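YcaO (PDB 6CIB) binds ADP and magnesium and probably uses ATP to activate a peptide backbone amide for thioamidation, as a member of the YcaO cyclodehydratase family. Local coordinates at residues A354-Y357 / A362-G365; L20-H25 / A150-E155; E36-R41 / A259-E264; Y217-V222 / E242-R247. All coordinates share one frame; numbering follows the deposited sequence.

Interaction 1 (A354-Y357 / A362-G365); sequences ASEY and ARVG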
# COMPACT_ATOMS: atom_id res chain seq x y z
N ALA A 354 2.04 -12.20 -7.83
CA ALA A 354 2.86 -11.06 -7.38
C ALA A 354 3.57 -11.44 -6.09
O ALA A 354 3.01 -12.16 -5.27
CB ALA A 354 2.02 -9.81 -7.17
N SER A 355 4.80 -10.98 -5.93
CA SER A 355 5.57 -11.34 -4.74
C SER A 355 5.13 -10.53 -3.52
O SER A 355 4.92 -9.32 -3.61
CB SER A 355 7.06 -11.14 -4.96
OG SER A 355 7.79 -11.69 -3.87
N GLU A 356 5.00 -11.23 -2.40
CA GLU A 356 4.73 -10.62 -1.11
C GLU A 356 5.79 -11.06 -0.08
O GLU A 356 5.52 -11.13 1.12
CB GLU A 356 3.29 -10.91 -0.66
CG GLU A 356 2.23 -10.27 -1.56
CD GLU A 356 0.81 -10.64 -1.19
OE1 GLU A 356 0.55 -11.77 -0.71
OE2 GLU A 356 -0.09 -9.79 -1.41
N TYR A 357 7.00 -11.31 -0.59
CA TYR A 357 8.17 -11.72 0.19
C TYR A 357 8.46 -10.84 1.41
O TYR A 357 8.83 -11.36 2.48
CB TYR A 357 9.41 -11.82 -0.73
CG TYR A 357 10.67 -12.31 -0.05
CD1 TYR A 357 10.84 -13.68 0.25
CD2 TYR A 357 11.71 -11.43 0.28
CE1 TYR A 357 12.00 -14.14 0.86
CE2 TYR A 357 12.87 -11.88 0.90
CZ TYR A 357 13.01 -13.23 1.18
OH TYR A 357 14.15 -13.69 1.79
N ALA A 362 7.42 -17.04 2.75
CA ALA A 362 6.74 -18.08 1.98
C ALA A 362 5.90 -17.56 0.80
O ALA A 362 5.54 -18.35 -0.08
CB ALA A 362 5.89 -18.94 2.90
N ARG A 363 5.60 -16.26 0.79
CA ARG A 363 4.78 -15.65 -0.27
C ARG A 363 5.64 -15.13 -1.42
O ARG A 363 5.53 -13.97 -1.84
CB ARG A 363 3.88 -14.54 0.31
CG ARG A 363 2.82 -15.00 1.30
CD ARG A 363 1.99 -13.82 1.79
NE ARG A 363 0.94 -14.21 2.74
CZ ARG A 363 -0.30 -14.58 2.40
NH1 ARG A 363 -0.67 -14.62 1.12
NH2 ARG A 363 -1.18 -14.90 3.34
N VAL A 364 6.49 -16.02 -1.94
CA VAL A 364 7.50 -15.73 -2.96
C VAL A 364 6.87 -15.19 -4.25
O VAL A 364 7.40 -14.25 -4.85
CB VAL A 364 8.37 -16.99 -3.26
CG1 VAL A 364 9.24 -16.82 -4.50
CG2 VAL A 364 9.25 -17.33 -2.06
N GLY A 365 5.74 -15.77 -4.65
CA GLY A 365 5.11 -15.45 -5.94
C GLY A 365 5.94 -15.94 -7.12
O GLY A 365 6.87 -16.73 -6.95
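Two loop segments run past each other with S355 closest to G365 and E356 to R363, and E356 N donates to R363 O over 2.8 Å. R363 sits at the centre of an inverse gamma turn, which presents its carbonyl to the other segment. One residue earlier on its own segment, S355 OG donates a hydrogen bond of 2.8 Å to V364 O, one residue on from R363, arriving from above the carbonyl plane, 45° out of it; with OG anti to the backbone N (chi1 -171°), the short side chain puts its hydroxyl directly at this carbonyl. G365 follows with positive phi, and its CA lies 4.0 Å from A354 O, a fit that suits a residue without a side chain. E356 and R363 pack CB against CB at 3.8 Å, and their charged ends then meet in a long salt bridge, E356 OE1 to R363 NH1 3.6 Å, the planes 69° apart. Each charge has firmer partners elsewhere: N146 and R350 hold E356 OE2, while E131 takes R363 NH1. The E356 side chain is about 11 Å from the bound magnesium ion. In this partly buried polar contact, the inverse gamma turn and the serine bond pin the loop after strand 346-351 beside helix 154-177.

Interaction 2 (L20-H25 / A150-E155); sequences LRWIRH and AGRLRE. With ADP (adenosine-5'-diphosphate), chain G.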
# COMPACT_ATOMS: atom_id res chain seq x y z
N LEU A 20 -13.72 14.74 3.59
CA LEU A 20 -13.68 14.91 5.05
C LEU A 20 -15.06 15.30 5.59
O LEU A 20 -15.51 14.75 6.61
CB LEU A 20 -12.61 15.93 5.49
CG LEU A 20 -12.31 16.05 6.99
CD1 LEU A 20 -12.11 14.70 7.69
CD2 LEU A 20 -11.11 16.94 7.24
N ARG A 21 -15.73 16.21 4.90
CA ARG A 21 -17.07 16.67 5.28
C ARG A 21 -18.03 15.48 5.29
O ARG A 21 -18.83 15.33 6.22
CB ARG A 21 -17.53 17.79 4.32
CG ARG A 21 -18.87 18.42 4.64
CD ARG A 21 -19.05 19.78 3.96
NE ARG A 21 -18.71 19.77 2.54
CZ ARG A 21 -17.79 20.55 1.95
NH1 ARG A 21 -17.10 21.45 2.64
NH2 ARG A 21 -17.58 20.42 0.65
N TRP A 22 -17.91 14.64 4.26
CA TRP A 22 -18.68 13.41 4.08
C TRP A 22 -18.39 12.36 5.17
O TRP A 22 -19.32 11.76 5.72
CB TRP A 22 -18.41 12.89 2.67
CG TRP A 22 -19.01 11.57 2.26
CD1 TRP A 22 -20.25 11.37 1.71
CD2 TRP A 22 -18.38 10.29 2.31
NE1 TRP A 22 -20.43 10.03 1.43
CE2 TRP A 22 -19.30 9.35 1.79
CE3 TRP A 22 -17.12 9.84 2.76
CZ2 TRP A 22 -19.01 7.98 1.70
CZ3 TRP A 22 -16.83 8.47 2.68
CH2 TRP A 22 -17.77 7.56 2.15
N ILE A 23 -17.11 12.14 5.49
CA ILE A 23 -16.69 11.24 6.59
C ILE A 23 -17.32 11.68 7.92
O ILE A 23 -17.85 10.85 8.67
CB ILE A 23 -15.13 11.15 6.72
CG1 ILE A 23 -14.53 10.31 5.57
CG2 ILE A 23 -14.70 10.58 8.07
CD1 ILE A 23 -13.05 10.53 5.32
N ARG A 24 -17.28 12.99 8.18
CA ARG A 24 -17.81 13.56 9.41
C ARG A 24 -19.33 13.47 9.52
O ARG A 24 -19.85 13.11 10.58
CB ARG A 24 -17.34 15.01 9.57
CG ARG A 24 -15.96 15.09 10.18
CD ARG A 24 -15.30 16.42 9.89
NE ARG A 24 -13.96 16.46 10.47
CZ ARG A 24 -13.09 17.45 10.30
NH1 ARG A 24 -13.39 18.51 9.55
NH2 ARG A 24 -11.90 17.37 10.88
N HIS A 25 -20.02 13.76 8.42
CA HIS A 25 -21.48 13.68 8.36
C HIS A 25 -21.97 12.25 8.63
O HIS A 25 -22.93 12.05 9.39
CB HIS A 25 -21.99 14.17 7.01
CG HIS A 25 -23.47 14.01 6.83
ND1 HIS A 25 -24.02 13.06 6.00
CD2 HIS A 25 -24.51 14.67 7.40
CE1 HIS A 25 -25.34 13.14 6.06
NE2 HIS A 25 -25.66 14.11 6.90
N ALA A 150 -9.74 1.42 0.68
CA ALA A 150 -11.04 2.07 0.68
C ALA A 150 -11.00 3.26 -0.29
O ALA A 150 -9.92 3.74 -0.64
CB ALA A 150 -11.38 2.54 2.09
N GLY A 151 -12.18 3.69 -0.74
CA GLY A 151 -12.32 4.91 -1.52
C GLY A 151 -13.74 5.44 -1.49
O GLY A 151 -14.62 4.83 -0.89
N ARG A 152 -13.96 6.58 -2.13
CA ARG A 152 -15.32 7.08 -2.33
C ARG A 152 -16.03 6.25 -3.40
O ARG A 152 -17.26 6.11 -3.37
CB ARG A 152 -15.31 8.55 -2.73
CG ARG A 152 -14.88 9.53 -1.64
CD ARG A 152 -15.92 9.75 -0.56
NE ARG A 152 -17.19 10.29 -1.06
CZ ARG A 152 -17.48 11.58 -1.22
NH1 ARG A 152 -16.59 12.53 -0.95
NH2 ARG A 152 -18.67 11.93 -1.67
N LEU A 153 -15.25 5.71 -4.34
CA LEU A 153 -15.76 4.83 -5.39
C LEU A 153 -14.92 3.58 -5.43
O LEU A 153 -13.75 3.59 -5.03
CB LEU A 153 -15.72 5.52 -6.76
CG LEU A 153 -16.49 6.85 -6.96
CD1 LEU A 153 -16.19 7.39 -8.34
CD2 LEU A 153 -18.00 6.69 -6.79
N ARG A 154 -15.52 2.50 -5.93
CA ARG A 154 -14.82 1.22 -6.02
C ARG A 154 -13.56 1.34 -6.89
O ARG A 154 -12.53 0.74 -6.56
CB ARG A 154 -15.78 0.08 -6.43
CG ARG A 154 -15.90 -0.28 -7.90
CD ARG A 154 -15.15 -1.57 -8.19
NE ARG A 154 -15.48 -2.13 -9.50
CZ ARG A 154 -14.62 -2.31 -10.51
NH1 ARG A 154 -13.34 -2.00 -10.40
NH2 ARG A 154 -15.05 -2.82 -11.64
N GLU A 155 -13.61 2.16 -7.95
CA GLU A 155 -12.46 2.40 -8.84
C GLU A 155 -11.27 3.00 -8.09
O GLU A 155 -10.14 2.57 -8.31
CB GLU A 155 -12.81 3.28 -10.04
CG GLU A 155 -13.64 2.58 -11.11
CD GLU A 155 -15.14 2.63 -10.84
OE1 GLU A 155 -15.57 3.08 -9.75
OE2 GLU A 155 -15.90 2.23 -11.74
PB ADP G . -2.00 4.05 1.68
O1B ADP G . -3.15 3.45 0.91
O2B ADP G . -0.65 3.91 1.01
O3B ADP G . -1.98 3.74 3.16
PA ADP G . -3.10 6.65 2.38
O1A ADP G . -3.19 7.87 1.50
O2A ADP G . -2.47 6.83 3.73
O3A ADP G . -2.23 5.64 1.50
O5' ADP G . -4.58 6.03 2.52
C5' ADP G . -5.07 5.21 3.59
C4' ADP G . -6.47 4.67 3.22
O4' ADP G . -7.37 5.77 2.99
C3' ADP G . -6.49 3.87 1.92
O3' ADP G . -7.54 2.89 1.97
C2' ADP G . -6.84 4.91 0.87
O2' ADP G . -7.40 4.34 -0.31
C1' ADP G . -7.81 5.81 1.62
N9 ADP G . -7.80 7.21 1.16
C8 ADP G . -6.74 8.05 1.23
N7 ADP G . -7.06 9.26 0.73
C5 ADP G . -8.34 9.22 0.34
C6 ADP G . -9.28 10.18 -0.28
N6 ADP G . -8.89 11.45 -0.56
N1 ADP G . -10.54 9.74 -0.54
C2 ADP G . -10.94 8.48 -0.25
N3 ADP G . -10.13 7.56 0.31
C4 ADP G . -8.83 7.87 0.63
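R152 lays its guanidinium flat on the indole of W22, the planes 11° apart and the centres 3.9 Å from each other. From CB, the R152 chain bends at chi2 (-74°) and again at chi3, which brings CD over the six-membered ring, 3.6 Å from its centroid, in a CH-pi contact; the nearest ring atom is W22 CE3. NE comes next, above the bond shared by the two rings, 3.6 Å from W22 CD2. CZ then stands over the five-membered ring, 3.9 Å from its centroid, making this a cation-pi stack. Of the two terminal nitrogens, NH2 reaches over W22 CD1 at 3.8 Å, while NH1 lies near W22 CB and is hydrogen-bonded to T19. Arginine suits the place because its flat cation can cover an aromatic face and still donate from NH1 to T19 OG1. The stack joins helix 16-25 to the turn that leads from strand 148-150 into helix 154-177, at the adenosine end of the nucleotide pocket. In that turn A150 grips the ribose twice: A150 N donates to ADP O3' over 2.9 Å, and ADP O2' donates to A150 O over 2.6 Å. E156, another ADP-binding residue, accepts a bond from R152 N.

Interaction 3 (E36-R41 / A259-E264); sequences EKFSDR and ARRGIE. With OXM (oxamic acid), chain I.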
# COMPACT_ATOMS: atom_id res chain seq x y z
N GLU A 36 -9.70 7.49 20.07
CA GLU A 36 -8.75 8.58 20.28
C GLU A 36 -8.05 9.02 18.98
O GLU A 36 -7.80 8.20 18.09
CB GLU A 36 -7.71 8.18 21.33
CG GLU A 36 -7.16 9.35 22.14
CD GLU A 36 -6.19 8.92 23.24
OE1 GLU A 36 -5.92 7.70 23.39
OE2 GLU A 36 -5.67 9.81 23.94
N LYS A 37 -7.73 10.31 18.92
CA LYS A 37 -7.09 10.93 17.76
C LYS A 37 -5.88 11.74 18.21
O LYS A 37 -5.92 12.40 19.25
CB LYS A 37 -8.06 11.87 17.04
CG LYS A 37 -9.33 11.20 16.53
CD LYS A 37 -10.16 12.16 15.71
CE LYS A 37 -11.44 11.49 15.26
NZ LYS A 37 -12.23 12.35 14.33
N PHE A 38 -4.82 11.69 17.41
CA PHE A 38 -3.62 12.49 17.63
C PHE A 38 -3.19 13.17 16.33
O PHE A 38 -3.24 12.55 15.27
CB PHE A 38 -2.46 11.61 18.12
CG PHE A 38 -2.73 10.87 19.40
CD1 PHE A 38 -2.52 11.49 20.64
CD2 PHE A 38 -3.17 9.54 19.37
CE1 PHE A 38 -2.76 10.80 21.83
CE2 PHE A 38 -3.41 8.85 20.55
CZ PHE A 38 -3.19 9.48 21.78
N SER A 39 -2.72 14.41 16.45
CA SER A 39 -2.16 15.13 15.31
C SER A 39 -0.67 15.40 15.48
O SER A 39 -0.24 15.99 16.47
CB SER A 39 -2.90 16.45 15.08
OG SER A 39 -4.23 16.21 14.70
N ASP A 40 0.11 14.93 14.51
CA ASP A 40 1.55 15.18 14.47
C ASP A 40 1.89 16.01 13.24
O ASP A 40 1.07 16.15 12.34
CB ASP A 40 2.32 13.85 14.45
CG ASP A 40 2.33 13.14 15.82
OD1 ASP A 40 1.77 13.68 16.80
OD2 ASP A 40 2.89 12.01 15.91
N ARG A 41 3.08 16.58 13.23
CA ARG A 41 3.63 17.17 12.02
C ARG A 41 5.11 16.82 11.98
O ARG A 41 5.87 17.17 12.90
CB ARG A 41 3.41 18.69 11.97
CG ARG A 41 3.41 19.30 10.55
CD ARG A 41 3.02 20.79 10.53
NE ARG A 41 3.74 21.48 11.58
CZ ARG A 41 3.22 22.03 12.66
NH1 ARG A 41 1.91 22.11 12.86
NH2 ARG A 41 4.06 22.56 13.54
N ALA A 259 7.51 6.02 15.14
CA ALA A 259 8.70 5.68 15.93
C ALA A 259 8.85 6.61 17.13
O ALA A 259 9.17 6.15 18.23
CB ALA A 259 9.95 5.70 15.05
N ARG A 260 8.58 7.90 16.93
CA ARG A 260 8.65 8.90 18.00
C ARG A 260 7.57 8.72 19.07
O ARG A 260 7.72 9.22 20.18
CB ARG A 260 8.58 10.31 17.42
CG ARG A 260 9.89 10.78 16.83
CD ARG A 260 9.67 11.96 15.91
NE ARG A 260 10.86 12.20 15.10
CZ ARG A 260 11.09 13.31 14.39
NH1 ARG A 260 10.22 14.30 14.38
NH2 ARG A 260 12.21 13.41 13.69
N ARG A 261 6.50 8.00 18.73
CA ARG A 261 5.47 7.62 19.70
C ARG A 261 5.67 6.19 20.21
O ARG A 261 4.89 5.70 21.04
CB ARG A 261 4.07 7.76 19.09
CG ARG A 261 3.60 9.20 18.97
CD ARG A 261 2.24 9.30 18.30
NE ARG A 261 1.83 10.71 18.26
CZ ARG A 261 1.23 11.35 19.27
NH1 ARG A 261 0.92 10.72 20.40
NH2 ARG A 261 0.94 12.63 19.13
N GLY A 262 6.70 5.51 19.70
CA GLY A 262 6.99 4.12 20.05
C GLY A 262 5.93 3.12 19.61
O GLY A 262 5.73 2.10 20.28
N ILE A 263 5.25 3.42 18.51
CA ILE A 263 4.27 2.50 17.90
C ILE A 263 5.00 1.66 16.86
O ILE A 263 5.80 2.20 16.07
CB ILE A 263 3.07 3.26 17.27
CG1 ILE A 263 2.34 4.11 18.33
CG2 ILE A 263 2.09 2.30 16.60
CD1 ILE A 263 1.51 5.25 17.77
N GLU A 264 4.74 0.35 16.85
CA GLU A 264 5.47 -0.58 15.98
C GLU A 264 4.58 -1.35 15.00
O GLU A 264 3.36 -1.34 15.12
CB GLU A 264 6.31 -1.55 16.83
CG GLU A 264 7.45 -0.88 17.60
CD GLU A 264 8.14 -1.82 18.56
OE1 GLU A 264 8.93 -2.68 18.09
OE2 GLU A 264 7.92 -1.70 19.78
C1 OXM I . -1.43 23.33 11.11
N1 OXM I . -0.47 23.89 11.84
O1 OXM I . -2.35 23.98 10.62
C2 OXM I . -1.38 21.88 10.91
O2 OXM I . -2.41 21.28 10.52
O3 OXM I . -0.30 21.27 11.12
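The R261 guanidinium has F38 CB over one face and the carboxylate of D40 at its edge, in plane. The F38 ring in turn receives R261 NH1 over one of its own faces, 3.5 Å from CD1 and offset toward the rim, with the two planes inclined by 40°. With D40 the guanidinium makes a side-on, two-pronged salt bridge, which ties the edge strand 34-42 of a three-stranded antiparallel sheet to the C-terminal end of helix 241-260, where G262, with positive phi, completes a Schellman motif. R261 NH2 donates to the syn lone pair of D40 OD1, and R261 NE donates to D40 OD2 over 2.9 Å; carboxylate and guanidinium are nearly coplanar, 15° apart. The R261 chain is extended from CG to NE, which lets it span the gap from the helix end to the strand. F38 and D40 lie two residues apart on one side of the strand, and each suits its role: the ring offers a flat apolar surface to the cation, the short carboxylate meets its edge. S257, one turn back on the helix, adds a hydrogen bond to D40 OD2 and so steadies the acceptor. On the neighbouring R41, NH1 binds the oxamic acid, which R68 also holds. The straightest bond of the salt bridge runs from R261 NH2 to D40 OD1, 2.7 Å long with 169° at the hydrogen.

Interaction 4 (Y217-V222 / E242-R247); sequences YVVGAV and EMAVLR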
# COMPACT_ATOMS: atom_id res chain seq x y z
N TYR A 217 5.56 3.15 -11.94
CA TYR A 217 6.85 3.42 -11.30
C TYR A 217 6.76 3.16 -9.81
O TYR A 217 5.75 3.49 -9.19
CB TYR A 217 7.30 4.86 -11.58
CG TYR A 217 7.51 5.12 -13.05
CD1 TYR A 217 8.69 4.72 -13.68
CD2 TYR A 217 6.51 5.73 -13.82
CE1 TYR A 217 8.89 4.93 -15.04
CE2 TYR A 217 6.70 5.96 -15.18
CZ TYR A 217 7.88 5.56 -15.78
OH TYR A 217 8.08 5.77 -17.13
N VAL A 218 7.81 2.56 -9.24
CA VAL A 218 7.88 2.33 -7.80
C VAL A 218 9.11 3.04 -7.24
O VAL A 218 10.23 2.86 -7.75
CB VAL A 218 7.87 0.83 -7.43
CG1 VAL A 218 7.86 0.64 -5.91
CG2 VAL A 218 6.66 0.12 -8.04
N VAL A 219 8.89 3.87 -6.21
CA VAL A 219 9.94 4.66 -5.57
C VAL A 219 10.08 4.24 -4.10
O VAL A 219 9.09 4.03 -3.41
CB VAL A 219 9.67 6.19 -5.69
CG1 VAL A 219 10.65 7.04 -4.88
CG2 VAL A 219 9.73 6.63 -7.15
N GLY A 220 11.33 4.11 -3.66
CA GLY A 220 11.64 3.89 -2.25
C GLY A 220 12.39 5.07 -1.68
O GLY A 220 13.19 5.71 -2.38
N ALA A 221 12.11 5.38 -0.42
CA ALA A 221 12.84 6.38 0.34
C ALA A 221 13.40 5.72 1.59
O ALA A 221 12.69 5.00 2.29
CB ALA A 221 11.95 7.56 0.71
N VAL A 222 14.69 5.95 1.85
CA VAL A 222 15.35 5.40 3.04
C VAL A 222 16.00 6.51 3.85
O VAL A 222 16.52 7.48 3.28
CB VAL A 222 16.36 4.25 2.73
CG1 VAL A 222 15.64 2.99 2.28
CG2 VAL A 222 17.40 4.67 1.69
N GLU A 242 6.07 11.33 -10.14
CA GLU A 242 6.01 12.38 -9.12
C GLU A 242 5.15 11.98 -7.91
O GLU A 242 5.51 12.30 -6.79
CB GLU A 242 5.48 13.70 -9.70
CG GLU A 242 6.47 14.47 -10.57
CD GLU A 242 5.83 15.69 -11.20
OE1 GLU A 242 5.61 16.70 -10.50
OE2 GLU A 242 5.53 15.64 -12.41
N MSE A 243 4.04 11.29 -8.15
CA MSE A 243 3.16 10.77 -7.10
C MSE A 243 3.85 9.68 -6.34
O MSE A 243 3.74 9.61 -5.11
CB MSE A 243 1.84 10.26 -7.68
CG MSE A 243 0.88 9.79 -6.58
SE MSE A 243 -0.68 8.85 -7.33
CE MSE A 243 -1.51 10.52 -7.94
N ALA A 244 4.56 8.80 -7.05
CA ALA A 244 5.33 7.72 -6.43
C ALA A 244 6.39 8.25 -5.45
O ALA A 244 6.56 7.68 -4.37
CB ALA A 244 5.98 6.84 -7.50
N VAL A 245 7.07 9.33 -5.83
CA VAL A 245 8.06 10.00 -4.97
C VAL A 245 7.36 10.57 -3.73
O VAL A 245 7.82 10.36 -2.59
CB VAL A 245 8.81 11.13 -5.72
CG1 VAL A 245 9.73 11.92 -4.79
CG2 VAL A 245 9.61 10.57 -6.88
N LEU A 246 6.26 11.29 -3.96
CA LEU A 246 5.49 11.90 -2.88
C LEU A 246 5.01 10.86 -1.87
O LEU A 246 5.18 11.04 -0.66
CB LEU A 246 4.30 12.72 -3.43
CG LEU A 246 3.41 13.35 -2.36
CD1 LEU A 246 4.15 14.41 -1.56
CD2 LEU A 246 2.14 13.92 -2.99
N ARG A 247 4.44 9.77 -2.37
CA ARG A 247 3.97 8.67 -1.52
C ARG A 247 5.06 8.10 -0.62
O ARG A 247 4.83 7.89 0.56
CB ARG A 247 3.35 7.57 -2.35
CG ARG A 247 1.96 7.91 -2.86
CD ARG A 247 1.51 6.89 -3.89
NE ARG A 247 0.06 7.00 -4.03
CZ ARG A 247 -0.77 6.01 -4.36
NH1 ARG A 247 -0.32 4.78 -4.62
NH2 ARG A 247 -2.07 6.27 -4.41
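V219 points from its strand toward the helix and meets A244 and V245 with different branches. CG2, anti to the carbonyl carbon, lies 3.8 Å from A244 CB and 4.0 Å from V245 CG2, so a single methyl touches both residues. CG1, anti to the backbone N (chi1 173°), reaches instead over the helix backbone, 3.9 Å from V245 CA. At the fork, V219 CB rests against A244 O at 3.7 Å. The side chains of V219 and V245 meet at a slant: V245 starts out away from the strand, yet its CG2 still comes alongside both V219 methyls. A244 faces the strand directly, and its CB also touches Y217 O at 3.8 Å. Alanine suits this position because its single methyl permits a close approach, with V219 CA and A244 CA 5.6 Å apart; the branched valine opposite offers two methyls, one to the A244 and V245 side chains and one to the helix backbone. The contact is wholly apolar between side chains, with no hydrogen bond across it. Y217 starts toward the helix, but its ring leads away and its hydroxyl bonds to D305 O. The local strand and helix axes approach to 7.2 Å and run in the same general direction, 29° apart. Strand 217-224 is the middle one of an antiparallel sheet, between 203-209 and 233-238; helix 241-260 covers it, with V219 also touching A248 a turn further along, while V245 reaches L206 of strand 203-209 and L190 of helix 188-198.

How the interactions relate
Interaction 4 is the buried contact, built of apolar methyl groups, whereas interactions 2 and 3 lie at the surface and each enlist an arginine against an aromatic face. In interaction 2 the cation stacks nearly flat on its ring; in interaction 3 the ring is inclined and a carboxylate carries the charge pairing. Interaction 1 is intermediate, a partly buried loop pairing made largely by backbone carbonyls. Interactions 3 and 4 share helix 241-260, gripping its C-terminal end and its first turns, with centres about 23 Å apart. Interactions 1 and 2 lie on opposite sides of the chain's centre, and of the four contacts interaction 2 alone touches the nucleotide.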